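Local coordinates for Glyco_hydro_cc domain-containing protein (Trichoderma gamsii, PDB 6UBD), which probably binds beta-1,3-glucan oligosaccharides and belongs to subgroup VII of glycoside hydrolase family 128, at residues A[226-231]-A[238-243]; A[48-53]-A[270-275]. All coordinates share one frame; numbering follows the deposited sequence.

Interaction 1 (A[226-231]-A[238-243])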
ATOM      1  N   ASP A 226     -16.189  -8.950  -3.022  1.00  8.86           N
ATOM      2  CA  ASP A 226     -15.455  -9.995  -3.781  1.00  8.23           C
ATOM      3  C   ASP A 226     -13.926  -9.894  -3.559  1.00  8.09           C
ATOM      4  O   ASP A 226     -13.286 -10.953  -3.379  1.00  8.49           O
ATOM      5  CB  ASP A 226     -15.781  -9.889  -5.277  1.00  8.19           C
ATOM      6  CG  ASP A 226     -17.163 -10.334  -5.714  1.00 10.65           C
ATOM      7  OD1 ASP A 226     -17.867 -10.957  -4.891  1.00 12.09           O
ATOM      8  OD2 ASP A 226     -17.516  -9.993  -6.870  1.00 12.48           O
ATOM      9  N   ILE A 227     -13.382  -8.667  -3.575  1.00  8.56           N
ATOM     10  CA  ILE A 227     -11.909  -8.528  -3.462  1.00  7.92           C
ATOM     11  C   ILE A 227     -11.418  -8.900  -2.071  1.00  8.83           C
ATOM     12  O   ILE A 227     -10.323  -9.547  -1.929  1.00  9.97           O
ATOM     13  CB  ILE A 227     -11.428  -7.121  -3.899  1.00  9.25           C
ATOM     14  CG1 ILE A 227     -10.033  -7.271  -4.516  1.00  8.73           C
ATOM     15  CG2 ILE A 227     -11.461  -6.068  -2.804  1.00 10.44           C
ATOM     16  CD1 ILE A 227      -9.391  -6.020  -5.036  1.00  9.93           C
ATOM     17  N   VAL A 228     -12.137  -8.601  -1.003  1.00  8.76           N
ATOM     18  CA  VAL A 228     -11.741  -8.991   0.358  1.00  8.79           C
ATOM     19  C   VAL A 228     -11.773 -10.520   0.438  1.00  9.82           C
ATOM     20  O   VAL A 228     -10.843 -11.146   0.980  1.00  8.28           O
ATOM     21  CB  VAL A 228     -12.587  -8.291   1.417  1.00  9.19           C
ATOM     22  CG1 VAL A 228     -12.395  -8.890   2.777  1.00  9.12           C
ATOM     23  CG2 VAL A 228     -12.265  -6.784   1.432  1.00 10.44           C
ATOM     24  N   ASP A 229     -12.838 -11.129  -0.105  1.00  9.99           N
ATOM     25  CA  ASP A 229     -12.878 -12.601  -0.043  1.00 10.54           C
ATOM     26  C   ASP A 229     -11.667 -13.190  -0.794  1.00  8.20           C
ATOM     27  O   ASP A 229     -11.105 -14.206  -0.349  1.00  9.52           O
ATOM     28  CB  ASP A 229     -14.212 -13.133  -0.600  1.00 11.65           C
ATOM     29  CG  ASP A 229     -15.447 -12.897   0.257  1.00 11.68           C
ATOM     30  OD1 ASP A 229     -15.261 -12.644   1.485  1.00 11.79           O
ATOM     31  OD2 ASP A 229     -16.607 -13.003  -0.306  1.00 13.58           O
ATOM     32  N   LEU A 230     -11.404 -12.660  -1.976  1.00  7.58           N
ATOM     33  CA  LEU A 230     -10.286 -13.180  -2.821  1.00  9.01           C
ATOM     34  C   LEU A 230      -8.952 -13.032  -2.052  1.00  8.19           C
ATOM     35  O   LEU A 230      -8.186 -14.008  -1.966  1.00  8.25           O
ATOM     36  CB  LEU A 230     -10.270 -12.456  -4.161  1.00  8.70           C
ATOM     37  CG  LEU A 230      -9.275 -12.945  -5.266  1.00  8.56           C
ATOM     38  CD1 LEU A 230      -9.738 -12.361  -6.613  1.00  8.88           C
ATOM     39  CD2 LEU A 230      -7.845 -12.568  -5.034  1.00  9.87           C
ATOM     40  N   PHE A 231      -8.718 -11.840  -1.511  1.00  9.05           N
ATOM     41  CA  PHE A 231      -7.436 -11.598  -0.765  1.00  9.04           C
ATOM     42  C   PHE A 231      -7.344 -12.545   0.435  1.00  8.46           C
ATOM     43  O   PHE A 231      -6.264 -13.097   0.698  1.00  8.27           O
ATOM     44  CB  PHE A 231      -7.377 -10.137  -0.276  1.00  9.49           C
ATOM     45  CG  PHE A 231      -7.187  -9.071  -1.342  1.00  8.55           C
ATOM     46  CD1 PHE A 231      -6.590  -9.311  -2.572  1.00  8.74           C
ATOM     47  CD2 PHE A 231      -7.591  -7.763  -1.088  1.00  8.52           C
ATOM     48  CE1 PHE A 231      -6.408  -8.290  -3.504  1.00 11.89           C
ATOM     49  CE2 PHE A 231      -7.365  -6.734  -2.003  1.00  9.17           C
ATOM     50  CZ  PHE A 231      -6.714  -7.007  -3.202  1.00 11.47           C
ATOM     51  N   LEU A 238      -0.541 -11.305   1.909  1.00  7.71           N
ATOM     52  CA  LEU A 238      -0.396 -11.310   3.396  1.00  8.42           C
ATOM     53  C   LEU A 238      -0.932 -10.010   4.029  1.00  8.80           C
ATOM     54  O   LEU A 238      -1.035  -9.992   5.264  1.00  8.95           O
ATOM     55  CB  LEU A 238       1.052 -11.610   3.793  1.00  8.94           C
ATOM     56  CG  LEU A 238       1.506 -13.050   3.506  1.00  9.76           C
ATOM     57  CD1 LEU A 238       2.820 -13.310   4.133  1.00 10.41           C
ATOM     58  CD2 LEU A 238       0.471 -14.142   3.895  1.00 11.65           C
ATOM     59  N   ALA A 239      -1.282  -8.986   3.249  1.00  8.38           N
ATOM     60  CA  ALA A 239      -1.841  -7.713   3.766  1.00  8.67           C
ATOM     61  C   ALA A 239      -2.491  -6.990   2.615  1.00  8.39           C
ATOM     62  O   ALA A 239      -2.050  -7.118   1.450  1.00  9.09           O
ATOM     63  CB  ALA A 239      -0.744  -6.864   4.397  1.00  8.43           C
ATOM     64  N   TYR A 240      -3.539  -6.202   2.920  1.00  9.48           N
ATOM     65  CA  TYR A 240      -4.203  -5.355   1.913  1.00  9.57           C
ATOM     66  C   TYR A 240      -4.688  -4.057   2.566  1.00 12.01           C
ATOM     67  O   TYR A 240      -4.982  -4.059   3.778  1.00  9.10           O
ATOM     68  CB  TYR A 240      -5.331  -6.093   1.181  1.00  9.85           C
ATOM     69  CG  TYR A 240      -6.403  -6.692   2.057  1.00  8.76           C
ATOM     70  CD1 TYR A 240      -7.459  -5.897   2.567  1.00  8.01           C
ATOM     71  CD2 TYR A 240      -6.369  -8.035   2.395  1.00  8.34           C
ATOM     72  CE1 TYR A 240      -8.447  -6.448   3.406  1.00  9.54           C
ATOM     73  CE2 TYR A 240      -7.375  -8.602   3.207  1.00  8.64           C
ATOM     74  CZ  TYR A 240      -8.403  -7.792   3.719  1.00  9.72           C
ATOM     75  OH  TYR A 240      -9.401  -8.327   4.564  1.00  9.40           O
ATOM     76  N   ALA A 241      -4.895  -3.015   1.797  1.00  9.99           N
ATOM     77  CA  ALA A 241      -5.262  -1.698   2.338  1.00  8.85           C
ATOM     78  C   ALA A 241      -6.106  -0.882   1.337  1.00  8.27           C
ATOM     79  O   ALA A 241      -5.684  -0.553   0.230  1.00  9.19           O
ATOM     80  CB  ALA A 241      -4.033  -0.913   2.734  1.00  8.58           C
ATOM     81  N   TYR A 242      -7.349  -0.541   1.759  1.00  7.95           N
ATOM     82  CA  TYR A 242      -8.289   0.355   1.018  1.00  7.56           C
ATOM     83  C   TYR A 242      -7.724   1.795   1.017  1.00  7.57           C
ATOM     84  O   TYR A 242      -7.481   2.274   2.119  1.00  8.45           O
ATOM     85  CB  TYR A 242      -9.658   0.258   1.734  1.00  8.43           C
ATOM     86  CG  TYR A 242     -10.856   0.932   1.095  1.00  8.69           C
ATOM     87  CD1 TYR A 242     -10.862   2.292   0.832  1.00  9.10           C
ATOM     88  CD2 TYR A 242     -12.000   0.195   0.780  1.00  8.17           C
ATOM     89  CE1 TYR A 242     -11.972   2.904   0.256  1.00  9.01           C
ATOM     90  CE2 TYR A 242     -13.135   0.794   0.258  1.00 10.60           C
ATOM     91  CZ  TYR A 242     -13.139   2.151   0.013  1.00 11.09           C
ATOM     92  OH  TYR A 242     -14.297   2.693  -0.558  1.00 12.33           O
ATOM     93  N   THR A 243      -7.565   2.423  -0.147  1.00  7.34           N
ATOM     94  CA  THR A 243      -7.025   3.798  -0.229  1.00  6.80           C
ATOM     95  C   THR A 243      -8.126   4.857  -0.172  1.00  7.51           C
ATOM     96  O   THR A 243      -9.198   4.698  -0.810  1.00  8.91           O
ATOM     97  CB  THR A 243      -6.130   3.943  -1.458  1.00  7.96           C
ATOM     98  OG1 THR A 243      -5.546   5.264  -1.324  1.00  9.66           O
ATOM     99  CG2 THR A 243      -6.808   3.820  -2.797  1.00  8.23           C
TER
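Phe-231 of helix 217-233 and Tyr-240 of strand 237-243 meet in a buried aromatic contact between an outer helix and the sheet of a (beta/alpha)-barrel-type glycoside hydrolase core. The helix leads into the strand through a short connection, so this is a local alpha-to-beta step of the fold. The two rings lie near parallel, with planes at 30°, but are slid so far that they barely overlap, their centroids 5.2 Å apart. What touches instead is the Phe-231 CD2 corner against the root of the tyrosine, 3.5 Å from Tyr-240 CG, while Phe-231 CB comes equally close to Tyr-240 CD2. Tyr-240 CG sits between its backbone N and carbonyl carbon (chi1 56°), which carries the ring off the strand and up against the helix. Within the helix, Ile-227 CG1 lies over the rim of one face of the Phe-231 ring, and Val-199 of strand 197-206 also packs on this side chain. Helix 263-273 adds Tyr-268, which touches both Val-228 and Tyr-240. The phenol oxygen is hydrogen-bonded to Glu-232 OE2, from the residue that follows Phe-231 in the same helix, which gives this buried hydroxyl a polar partner. Close to that same oxygen, Val-228 crosses the tyrosine at about a right angle and sets its CG1 methyl 3.5 Å from Tyr-240 OH.

Interaction 2 (A[48-53]-A[270-275])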
ATOM      1  N   ASP A  48     -11.319  -1.535  14.716  1.00  8.72           N
ATOM      2  CA  ASP A  48     -11.462  -2.787  15.514  1.00  9.63           C
ATOM      3  C   ASP A  48     -11.340  -4.063  14.640  1.00  8.61           C
ATOM      4  O   ASP A  48     -11.133  -5.144  15.176  1.00  9.49           O
ATOM      5  CB  ASP A  48     -12.727  -2.836  16.324  1.00 11.65           C
ATOM      6  CG  ASP A  48     -12.757  -4.016  17.268  1.00 13.84           C
ATOM      7  OD1 ASP A  48     -11.918  -4.051  18.148  1.00 16.40           O
ATOM      8  OD2 ASP A  48     -13.754  -4.834  17.213  1.00 20.08           O
ATOM      9  N   HIS A  49     -11.351  -3.919  13.320  1.00  9.04           N
ATOM     10  CA  HIS A  49     -11.263  -5.081  12.386  1.00  8.49           C
ATOM     11  C   HIS A  49      -9.954  -5.058  11.580  1.00  8.33           C
ATOM     12  O   HIS A  49      -9.774  -5.945  10.695  1.00 11.37           O
ATOM     13  CB  HIS A  49     -12.480  -5.079  11.432  1.00 11.85           C
ATOM     14  CG  HIS A  49     -13.786  -4.999  12.131  1.00 11.72           C
ATOM     15  ND1 HIS A  49     -14.239  -5.969  12.958  1.00 12.92           N
ATOM     16  CD2 HIS A  49     -14.716  -4.021  12.069  1.00 17.17           C
ATOM     17  CE1 HIS A  49     -15.385  -5.578  13.487  1.00 14.86           C
ATOM     18  NE2 HIS A  49     -15.703  -4.388  12.911  1.00 19.08           N
ATOM     19  N   LEU A  50      -9.088  -4.062  11.821  1.00  8.58           N
ATOM     20  CA  LEU A  50      -7.778  -3.930  11.150  1.00  8.08           C
ATOM     21  C   LEU A  50      -6.687  -4.448  12.035  1.00  7.80           C
ATOM     22  O   LEU A  50      -6.833  -4.491  13.296  1.00  8.42           O
ATOM     23  CB  LEU A  50      -7.527  -2.463  10.816  1.00  8.48           C
ATOM     24  CG  LEU A  50      -8.530  -1.767   9.906  1.00  8.67           C
ATOM     25  CD1 LEU A  50      -8.068  -0.359   9.642  1.00  9.25           C
ATOM     26  CD2 LEU A  50      -8.772  -2.463   8.565  1.00 10.17           C
ATOM     27  N   SER A  51      -5.499  -4.671  11.442  1.00  8.41           N
ATOM     28  CA  SER A  51      -4.242  -4.824  12.235  1.00  7.41           C
ATOM     29  C   SER A  51      -3.266  -3.649  12.012  1.00  7.33           C
ATOM     30  O   SER A  51      -2.319  -3.498  12.847  1.00  7.49           O
ATOM     31  CB  SER A  51      -3.527  -6.141  11.909  1.00  8.30           C
ATOM     32  OG  SER A  51      -3.267  -6.167  10.520  1.00  8.05           O
ATOM     33  N   TRP A  52      -3.364  -2.930  10.897  1.00  8.51           N
ATOM     34  CA  TRP A  52      -2.281  -2.020  10.468  1.00  8.05           C
ATOM     35  C   TRP A  52      -2.777  -0.872   9.658  1.00  7.61           C
ATOM     36  O   TRP A  52      -3.923  -0.925   9.090  1.00  8.65           O
ATOM     37  CB  TRP A  52      -1.231  -2.785   9.626  1.00  7.44           C
ATOM     38  CG  TRP A  52      -1.640  -3.236   8.260  1.00  7.48           C
ATOM     39  CD1 TRP A  52      -2.435  -4.307   7.966  1.00  7.39           C
ATOM     40  CD2 TRP A  52      -1.272  -2.619   7.016  1.00  7.37           C
ATOM     41  NE1 TRP A  52      -2.553  -4.419   6.612  1.00  8.87           N
ATOM     42  CE2 TRP A  52      -1.848  -3.398   5.978  1.00  7.86           C
ATOM     43  CE3 TRP A  52      -0.455  -1.519   6.671  1.00  7.13           C
ATOM     44  CZ2 TRP A  52      -1.624  -3.110   4.630  1.00  7.50           C
ATOM     45  CZ3 TRP A  52      -0.275  -1.255   5.339  1.00  8.95           C
ATOM     46  CH2 TRP A  52      -0.825  -2.050   4.344  1.00  7.84           C
ATOM     47  N   TRP A  53      -2.025   0.189   9.476  1.00  7.05           N
ATOM     48  CA  TRP A  53      -2.308   1.258   8.471  1.00  7.86           C
ATOM     49  C   TRP A  53      -1.005   1.912   8.002  1.00  7.86           C
ATOM     50  O   TRP A  53       0.019   1.816   8.721  1.00  8.46           O
ATOM     51  CB  TRP A  53      -3.296   2.313   8.979  1.00  8.04           C
ATOM     52  CG  TRP A  53      -2.805   3.541   9.692  1.00  8.94           C
ATOM     53  CD1 TRP A  53      -2.843   4.834   9.213  1.00  9.14           C
ATOM     54  CD2 TRP A  53      -2.284   3.641  11.046  1.00  8.62           C
ATOM     55  NE1 TRP A  53      -2.434   5.731  10.181  1.00  8.22           N
ATOM     56  CE2 TRP A  53      -2.061   5.019  11.298  1.00  8.85           C
ATOM     57  CE3 TRP A  53      -1.939   2.703  12.023  1.00  8.31           C
ATOM     58  CZ2 TRP A  53      -1.532   5.481  12.515  1.00  8.46           C
ATOM     59  CZ3 TRP A  53      -1.418   3.155  13.223  1.00  9.09           C
ATOM     60  CH2 TRP A  53      -1.235   4.526  13.458  1.00  8.93           C
ATOM     61  N   ASN A 270     -18.069  -4.029   6.414  1.00  9.87           N
ATOM     62  CA  ASN A 270     -18.838  -5.289   6.502  1.00 10.15           C
ATOM     63  C   ASN A 270     -18.046  -6.491   5.993  1.00 10.66           C
ATOM     64  O   ASN A 270     -18.132  -7.538   6.514  1.00 14.46           O
ATOM     65  CB  ASN A 270     -20.219  -5.151   5.839  1.00 12.28           C
ATOM     66  CG  ASN A 270     -21.129  -4.148   6.564  1.00 13.91           C
ATOM     67  OD1 ASN A 270     -20.902  -3.779   7.751  1.00 18.10           O
ATOM     68  ND2 ASN A 270     -22.008  -3.568   5.778  1.00 22.87           N
ATOM     69  N   ALA A 271     -17.189  -6.297   5.002  1.00 11.14           N
ATOM     70  CA  ALA A 271     -16.329  -7.376   4.405  1.00  9.59           C
ATOM     71  C   ALA A 271     -15.248  -7.770   5.410  1.00  7.98           C
ATOM     72  O   ALA A 271     -15.115  -8.972   5.714  1.00 10.31           O
ATOM     73  CB  ALA A 271     -15.758  -6.934   3.076  1.00 10.59           C
ATOM     74  N   ILE A 272     -14.513  -6.803   5.953  1.00  9.31           N
ATOM     75  CA  ILE A 272     -13.400  -7.155   6.890  1.00  9.14           C
ATOM     76  C   ILE A 272     -13.891  -7.685   8.221  1.00  9.79           C
ATOM     77  O   ILE A 272     -13.254  -8.549   8.845  1.00 11.37           O
ATOM     78  CB  ILE A 272     -12.446  -5.957   7.097  1.00 10.91           C
ATOM     79  CG1 ILE A 272     -13.092  -4.771   7.822  1.00 10.72           C
ATOM     80  CG2 ILE A 272     -11.824  -5.546   5.740  1.00 13.71           C
ATOM     81  CD1 ILE A 272     -12.145  -3.601   8.120  1.00 12.35           C
ATOM     82  N   SER A 273     -15.115  -7.326   8.612  1.00 10.27           N
ATOM     83  CA  SER A 273     -15.690  -7.855   9.884  1.00  9.99           C
ATOM     84  C   SER A 273     -16.020  -9.349   9.742  1.00 10.55           C
ATOM     85  O   SER A 273     -16.000 -10.050  10.787  1.00 11.46           O
ATOM     86  CB  SER A 273     -16.895  -7.026  10.313  0.50 13.17           C
ATOM     87  OG  SER A 273     -17.567  -7.549  11.475  0.50 17.84           O
ATOM     88  N   LYS A 274     -16.267  -9.850   8.545  1.00 10.55           N
ATOM     89  CA  LYS A 274     -16.555 -11.291   8.320  1.00 11.46           C
ATOM     90  C   LYS A 274     -15.351 -12.131   8.752  1.00 11.37           C
ATOM     91  O   LYS A 274     -15.526 -13.348   8.965  1.00 13.84           O
ATOM     92  CB  LYS A 274     -16.836 -11.627   6.831  1.00 13.33           C
ATOM     93  CG  LYS A 274     -18.082 -11.043   6.238  1.00 17.93           C
ATOM     94  CD  LYS A 274     -18.231 -11.397   4.759  1.00 26.39           C
ATOM     95  CE  LYS A 274     -19.274 -10.538   4.053  1.00 30.30           C
ATOM     96  NZ  LYS A 274     -18.946 -10.255   2.608  1.00 32.24           N
ATOM     97  N   TYR A 275     -14.122 -11.583   8.719  1.00 12.01           N
ATOM     98  CA  TYR A 275     -12.888 -12.343   9.001  1.00 11.34           C
ATOM     99  C   TYR A 275     -12.383 -12.086  10.405  1.00 12.58           C
ATOM    100  O   TYR A 275     -11.329 -12.598  10.761  1.00 20.09           O
ATOM    101  CB  TYR A 275     -11.878 -12.007   7.902  1.00 11.58           C
ATOM    102  CG  TYR A 275     -12.305 -12.530   6.565  1.00 10.68           C
ATOM    103  CD1 TYR A 275     -12.074 -13.856   6.233  1.00 11.19           C
ATOM    104  CD2 TYR A 275     -13.056 -11.751   5.678  1.00 11.39           C
ATOM    105  CE1 TYR A 275     -12.571 -14.408   5.070  1.00 11.49           C
ATOM    106  CE2 TYR A 275     -13.520 -12.295   4.495  1.00 10.58           C
ATOM    107  CZ  TYR A 275     -13.323 -13.629   4.213  1.00 10.49           C
ATOM    108  OH  TYR A 275     -13.832 -14.133   3.051  1.00 11.47           O
TER
HETATM  109  O   HOH W   1     -10.414  -8.361   9.583  1.00 11.13           O
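Ser-273 lays its CB over the face of the His-49 imidazole, a CH-pi contact with that carbon 3.8 Å from the ring centroid and only 10° off the ring normal. The serine is modelled in two conformers, so the place of its OG beside the ring is doubtful. Next to the ring, at its CB, Ile-272 CD1 lies 3.6 Å from His-49 CB and also 3.6 Å from Leu-50 CD2, so one methyl touches two successive side chains. Ile-272 reaches there because CG1 stands between its own backbone N and carbonyl carbon (chi1 66°), with the chain extended beyond it. A water joins the backbones, donating to His-49 O at 2.7 Å and to Ile-272 O at 2.9 Å. With an alanine at His-49 the imidazole is lost, and Ser-273 CB would probably be left without the flat surface it rests on, a gap opening beside it, although the water bridge uses only backbone oxygens. In the barrel-type fold, this packs the C-terminal part of helix 263-273 against the loop that feeds strand 52-54. Further out, Ala-35 of strand 35-38 touches both Leu-50 and Ile-272. His-276, further along the chain, meets the His-49 ring with planes at about 65°, and Arg-33 NH1 hydrogen-bonds Asp-48 O, one residue before His-49.

How the interactions relate
Interaction 1 is wholly buried and joins a helix to the strand that follows it, whereas interaction 2 is partly buried and brings together segments 217 residues apart, with interaction 1 nested inside the loop it closes. Both reach the same sheet, and their centres lie about 10 Å apart. The chemistry follows the setting: aromatic and aliphatic carbon in the first, while the second adds to a buried leucine-isoleucine pair an imidazole face, a serine and a bridging water. They also touch directly. The Trp-52 ring packs along strand 237-243, against Ala-239 and Ala-241, and Asp-229 OD1 lies 2.6 Å from Tyr-275 OH, a probable hydrogen bond linking helix 217-233 to the chain's C-terminal end.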